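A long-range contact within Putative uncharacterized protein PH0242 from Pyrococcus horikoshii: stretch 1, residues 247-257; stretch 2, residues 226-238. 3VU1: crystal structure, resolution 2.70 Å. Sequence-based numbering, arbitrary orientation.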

# COMPACT_ATOMS: atom_id res chain seq x y z
N VAL A 247 -8.20 -8.31 -1.22
CA VAL A 247 -6.78 -8.51 -1.51
C VAL A 247 -6.32 -7.56 -2.60
O VAL A 247 -6.80 -7.66 -3.73
CB VAL A 247 -6.53 -9.96 -1.99
CG1 VAL A 247 -5.05 -10.22 -2.31
CG2 VAL A 247 -7.03 -10.93 -0.95
N TYR A 248 -5.39 -6.67 -2.28
CA TYR A 248 -4.82 -5.74 -3.27
C TYR A 248 -3.44 -6.18 -3.68
O TYR A 248 -2.63 -6.51 -2.84
CB TYR A 248 -4.71 -4.38 -2.66
CG TYR A 248 -6.04 -3.67 -2.51
CD1 TYR A 248 -6.70 -3.65 -1.29
CD2 TYR A 248 -6.64 -3.00 -3.61
CE1 TYR A 248 -7.89 -2.97 -1.13
CE2 TYR A 248 -7.85 -2.34 -3.48
CZ TYR A 248 -8.46 -2.31 -2.24
OH TYR A 248 -9.65 -1.65 -2.07
N GLU A 249 -3.18 -6.22 -4.99
CA GLU A 249 -1.82 -6.42 -5.49
C GLU A 249 -1.11 -5.07 -5.42
O GLU A 249 -1.71 -4.02 -5.72
CB GLU A 249 -1.83 -6.92 -6.91
CG GLU A 249 -0.50 -6.86 -7.63
CD GLU A 249 -0.62 -7.26 -9.11
OE1 GLU A 249 -1.37 -8.21 -9.42
OE2 GLU A 249 0.03 -6.64 -9.98
N PHE A 250 0.14 -5.10 -4.96
CA PHE A 250 0.92 -3.89 -4.86
C PHE A 250 1.77 -3.76 -6.09
O PHE A 250 2.49 -4.69 -6.46
CB PHE A 250 1.79 -3.90 -3.62
CG PHE A 250 2.69 -2.70 -3.47
CD1 PHE A 250 2.15 -1.42 -3.27
CD2 PHE A 250 4.08 -2.85 -3.48
CE1 PHE A 250 2.99 -0.33 -3.10
CE2 PHE A 250 4.92 -1.76 -3.32
CZ PHE A 250 4.37 -0.50 -3.12
N ARG A 251 1.66 -2.59 -6.73
CA ARG A 251 2.51 -2.23 -7.85
C ARG A 251 3.14 -0.92 -7.49
O ARG A 251 2.48 0.13 -7.54
CB ARG A 251 1.70 -2.09 -9.11
CG ARG A 251 1.09 -3.39 -9.58
CD ARG A 251 0.01 -3.09 -10.58
NE ARG A 251 -0.46 -4.29 -11.23
CZ ARG A 251 -1.44 -4.32 -12.13
NH1 ARG A 251 -2.04 -3.19 -12.50
NH2 ARG A 251 -1.79 -5.46 -12.69
N PRO A 252 4.41 -0.97 -7.08
CA PRO A 252 5.10 0.26 -6.64
C PRO A 252 5.19 1.31 -7.77
O PRO A 252 5.09 2.52 -7.50
CB PRO A 252 6.48 -0.22 -6.20
CG PRO A 252 6.66 -1.58 -6.82
CD PRO A 252 5.29 -2.16 -7.07
N PHE A 253 5.34 0.87 -9.02
CA PHE A 253 5.34 1.79 -10.18
C PHE A 253 4.18 1.51 -11.12
O PHE A 253 4.12 0.48 -11.78
CB PHE A 253 6.68 1.75 -10.91
CG PHE A 253 7.84 1.87 -9.98
CD1 PHE A 253 8.65 0.75 -9.71
CD2 PHE A 253 8.10 3.07 -9.32
CE1 PHE A 253 9.72 0.86 -8.82
CE2 PHE A 253 9.15 3.16 -8.42
CZ PHE A 253 9.96 2.05 -8.17
N ALA A 254 3.24 2.43 -11.18
CA ALA A 254 2.02 2.18 -11.91
C ALA A 254 1.60 3.38 -12.76
O ALA A 254 2.04 4.54 -12.53
CB ALA A 254 0.91 1.81 -10.95
N ILE A 255 0.75 3.09 -13.74
CA ILE A 255 0.17 4.10 -14.60
C ILE A 255 -1.29 4.22 -14.22
O ILE A 255 -2.03 3.24 -14.25
CB ILE A 255 0.32 3.69 -16.09
CG1 ILE A 255 1.78 3.78 -16.49
CG2 ILE A 255 -0.59 4.56 -16.96
CD1 ILE A 255 2.11 3.16 -17.83
N TYR A 256 -1.70 5.43 -13.85
CA TYR A 256 -3.08 5.63 -13.46
C TYR A 256 -4.01 6.19 -14.53
O TYR A 256 -5.21 6.31 -14.28
CB TYR A 256 -3.17 6.47 -12.18
CG TYR A 256 -2.68 7.90 -12.24
CD1 TYR A 256 -3.58 8.96 -12.35
CD2 TYR A 256 -1.32 8.20 -12.17
CE1 TYR A 256 -3.14 10.27 -12.37
CE2 TYR A 256 -0.87 9.51 -12.19
CZ TYR A 256 -1.79 10.54 -12.28
OH TYR A 256 -1.36 11.83 -12.31
N LYS A 257 -3.47 6.55 -15.69
CA LYS A 257 -4.23 7.23 -16.75
C LYS A 257 -3.34 7.18 -17.97
O LYS A 257 -2.13 7.45 -17.88
CB LYS A 257 -4.49 8.67 -16.34
CG LYS A 257 -5.44 9.49 -17.21
CD LYS A 257 -5.34 10.94 -16.75
CE LYS A 257 -6.44 11.84 -17.28
NZ LYS A 257 -7.56 12.02 -16.31
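Stretch 2, residues 226-238: SEFAEKLFSNFIP

Stretch 2 meets stretch 1 in two ways in succession: its helix, 228-235, packs against strand 253-257, and the chain then passes straight into a short strand, 236-238, that pairs with strand 247-250. Glu227 occupies the N-cap position, and Phe236 is the first residue to leave helical phi/psi. The helix axis comes within 7.2 Å of the axis of strand 253-257 and crosses it at 129°, so the two run obliquely in opposed senses. The paired strands are antiparallel, with an angle of 140° between their directions.

Backbone hydrogen bonds set the register. Glu249 and Ile237 form the hydrogen-bonded pair, Glu249 N giving to Ile237 O at 2.9 Å and Ile237 N to Glu249 O at 3.0 Å. Two residues along, Arg251 N donates to Asn235 O at 2.7 Å with a nearly straight angle of 171°, so the ladder reaches the last residue of the helix. Tyr248 with Pro238 and Phe250 with Phe236 are the non-hydrogen-bonded pairs, CA to CA 4.5 and 5.0 Å. Proline suits such a position, since its nitrogen has no proton to give. CA-H...O contacts fill in between, as from Tyr248 CA to Ile237 O at 3.2 Å.

Alternation then sorts the side chains. Tyr248, Phe250, Phe236 and Pro238 share one face of the sheet and make its apolar contacts: Phe250 CD1 lies 3.5 Å from Phe236 CZ, the rings inclined at 47°, while Tyr248 CD2 reaches Phe236 CB and Tyr248 CE2 reaches Pro238 CD, each at 3.8 Å. Glu249 and Ile237 point to the other face. There Ile237 CG1 lies over one face of the Arg251 guanidinium, 3.5 Å from NH1, and the Arg251 NE to Glu249 OE2 salt bridge, 2.7 Å, ties the arginine side chain to Glu249, in the strand just before it. A water accepts from Arg251 NH1 at 2.7 Å and donates to Ser234 O at 2.9 Å, linking the helix end to the arginine.

Against the helix, Ala254 points toward stretch 2, and its CB makes a tight contact of 3.0 Å with Ser234 O and lies 3.5 Å from Ser234 OG. Ser234 OG itself donates to Lys231 O at 2.8 Å, satisfying the hydroxyl within the helix. Tyr256, the residue most covered by stretch 2, lies along the helix in rotamer p. Lys231 CG packs over one face of the Tyr256 ring, 3.8 Å from its centroid, and Tyr256 OH donates to Glu227 OE1 at 2.7 Å. The aromatic ring thus combines packing on the helix with a polar anchor at the N-cap residue.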

# COMPACT_ATOMS: atom_id res chain seq x y z
N SER A 226 -4.38 16.49 -4.18
CA SER A 226 -4.89 16.45 -5.53
C SER A 226 -4.29 15.29 -6.31
O SER A 226 -3.08 15.12 -6.34
CB SER A 226 -4.59 17.78 -6.20
OG SER A 226 -4.59 17.59 -7.60
N GLU A 227 -5.15 14.48 -6.94
CA GLU A 227 -4.71 13.31 -7.71
C GLU A 227 -4.39 12.06 -6.85
O GLU A 227 -4.27 10.96 -7.39
CB GLU A 227 -3.48 13.68 -8.57
CG GLU A 227 -3.73 14.73 -9.64
CD GLU A 227 -4.09 14.10 -10.96
OE1 GLU A 227 -3.15 13.69 -11.68
OE2 GLU A 227 -5.30 14.00 -11.29
N PHE A 228 -4.25 12.23 -5.54
CA PHE A 228 -3.75 11.16 -4.68
C PHE A 228 -4.60 9.86 -4.64
O PHE A 228 -4.04 8.75 -4.67
CB PHE A 228 -3.43 11.64 -3.26
CG PHE A 228 -2.62 10.63 -2.47
CD1 PHE A 228 -1.26 10.44 -2.75
CD2 PHE A 228 -3.24 9.80 -1.54
CE1 PHE A 228 -0.53 9.48 -2.07
CE2 PHE A 228 -2.50 8.84 -0.85
CZ PHE A 228 -1.15 8.69 -1.12
N ALA A 229 -5.91 9.99 -4.53
CA ALA A 229 -6.77 8.82 -4.58
C ALA A 229 -6.59 8.07 -5.91
O ALA A 229 -6.45 6.84 -5.93
CB ALA A 229 -8.22 9.19 -4.36
N GLU A 230 -6.56 8.81 -7.01
CA GLU A 230 -6.46 8.20 -8.34
C GLU A 230 -5.13 7.45 -8.50
O GLU A 230 -5.10 6.37 -9.11
CB GLU A 230 -6.64 9.26 -9.43
CG GLU A 230 -7.70 8.89 -10.46
CD GLU A 230 -7.48 9.55 -11.82
OE1 GLU A 230 -7.73 8.87 -12.86
OE2 GLU A 230 -7.05 10.74 -11.87
N LYS A 231 -4.05 8.01 -7.95
CA LYS A 231 -2.74 7.37 -8.04
C LYS A 231 -2.71 6.14 -7.18
O LYS A 231 -2.34 5.06 -7.66
CB LYS A 231 -1.63 8.31 -7.61
CG LYS A 231 -1.35 9.47 -8.53
CD LYS A 231 -0.91 10.63 -7.68
CE LYS A 231 0.59 10.83 -7.71
NZ LYS A 231 0.96 11.81 -8.77
N LEU A 232 -3.11 6.30 -5.92
CA LEU A 232 -3.26 5.17 -5.01
C LEU A 232 -3.92 3.96 -5.65
O LEU A 232 -3.41 2.84 -5.53
CB LEU A 232 -4.03 5.54 -3.76
CG LEU A 232 -3.95 4.52 -2.61
CD1 LEU A 232 -2.58 4.53 -1.94
CD2 LEU A 232 -5.01 4.81 -1.57
N PHE A 233 -5.02 4.17 -6.36
CA PHE A 233 -5.75 3.03 -6.92
C PHE A 233 -4.99 2.37 -8.06
O PHE A 233 -5.29 1.27 -8.43
CB PHE A 233 -7.19 3.38 -7.30
CG PHE A 233 -8.04 3.74 -6.12
CD1 PHE A 233 -8.79 4.91 -6.11
CD2 PHE A 233 -8.08 2.92 -4.99
CE1 PHE A 233 -9.56 5.26 -4.99
CE2 PHE A 233 -8.85 3.26 -3.89
CZ PHE A 233 -9.59 4.43 -3.89
N SER A 234 -3.98 3.00 -8.62
CA SER A 234 -3.14 2.28 -9.58
C SER A 234 -2.00 1.50 -8.88
O SER A 234 -1.43 0.55 -9.46
CB SER A 234 -2.60 3.24 -10.64
OG SER A 234 -1.58 4.08 -10.12
N ASN A 235 -1.64 1.90 -7.65
CA ASN A 235 -0.63 1.16 -6.87
C ASN A 235 -1.17 -0.09 -6.15
O ASN A 235 -0.42 -1.04 -5.87
CB ASN A 235 0.03 2.09 -5.88
CG ASN A 235 0.72 3.22 -6.57
OD1 ASN A 235 1.62 3.02 -7.38
ND2 ASN A 235 0.28 4.42 -6.28
N PHE A 236 -2.48 -0.06 -5.86
CA PHE A 236 -3.22 -1.13 -5.17
C PHE A 236 -4.42 -1.56 -5.99
O PHE A 236 -5.42 -0.86 -6.04
CB PHE A 236 -3.64 -0.65 -3.76
CG PHE A 236 -2.47 -0.34 -2.88
CD1 PHE A 236 -1.85 0.92 -2.94
CD2 PHE A 236 -1.93 -1.33 -2.04
CE1 PHE A 236 -0.73 1.19 -2.16
CE2 PHE A 236 -0.80 -1.06 -1.25
CZ PHE A 236 -0.20 0.20 -1.32
N ILE A 237 -4.27 -2.71 -6.64
CA ILE A 237 -5.27 -3.28 -7.55
C ILE A 237 -6.12 -4.37 -6.86
O ILE A 237 -5.58 -5.37 -6.40
CB ILE A 237 -4.54 -3.88 -8.78
CG1 ILE A 237 -3.78 -2.78 -9.53
CG2 ILE A 237 -5.49 -4.61 -9.72
CD1 ILE A 237 -4.58 -1.49 -9.69
N PRO A 238 -7.45 -4.18 -6.79
CA PRO A 238 -8.22 -5.28 -6.15
C PRO A 238 -8.12 -6.48 -7.02
O PRO A 238 -8.52 -6.41 -8.16
CB PRO A 238 -9.67 -4.79 -6.16
CG PRO A 238 -9.69 -3.55 -6.97
CD PRO A 238 -8.29 -3.03 -7.16
O HOH W 1 -1.71 -0.54 -12.08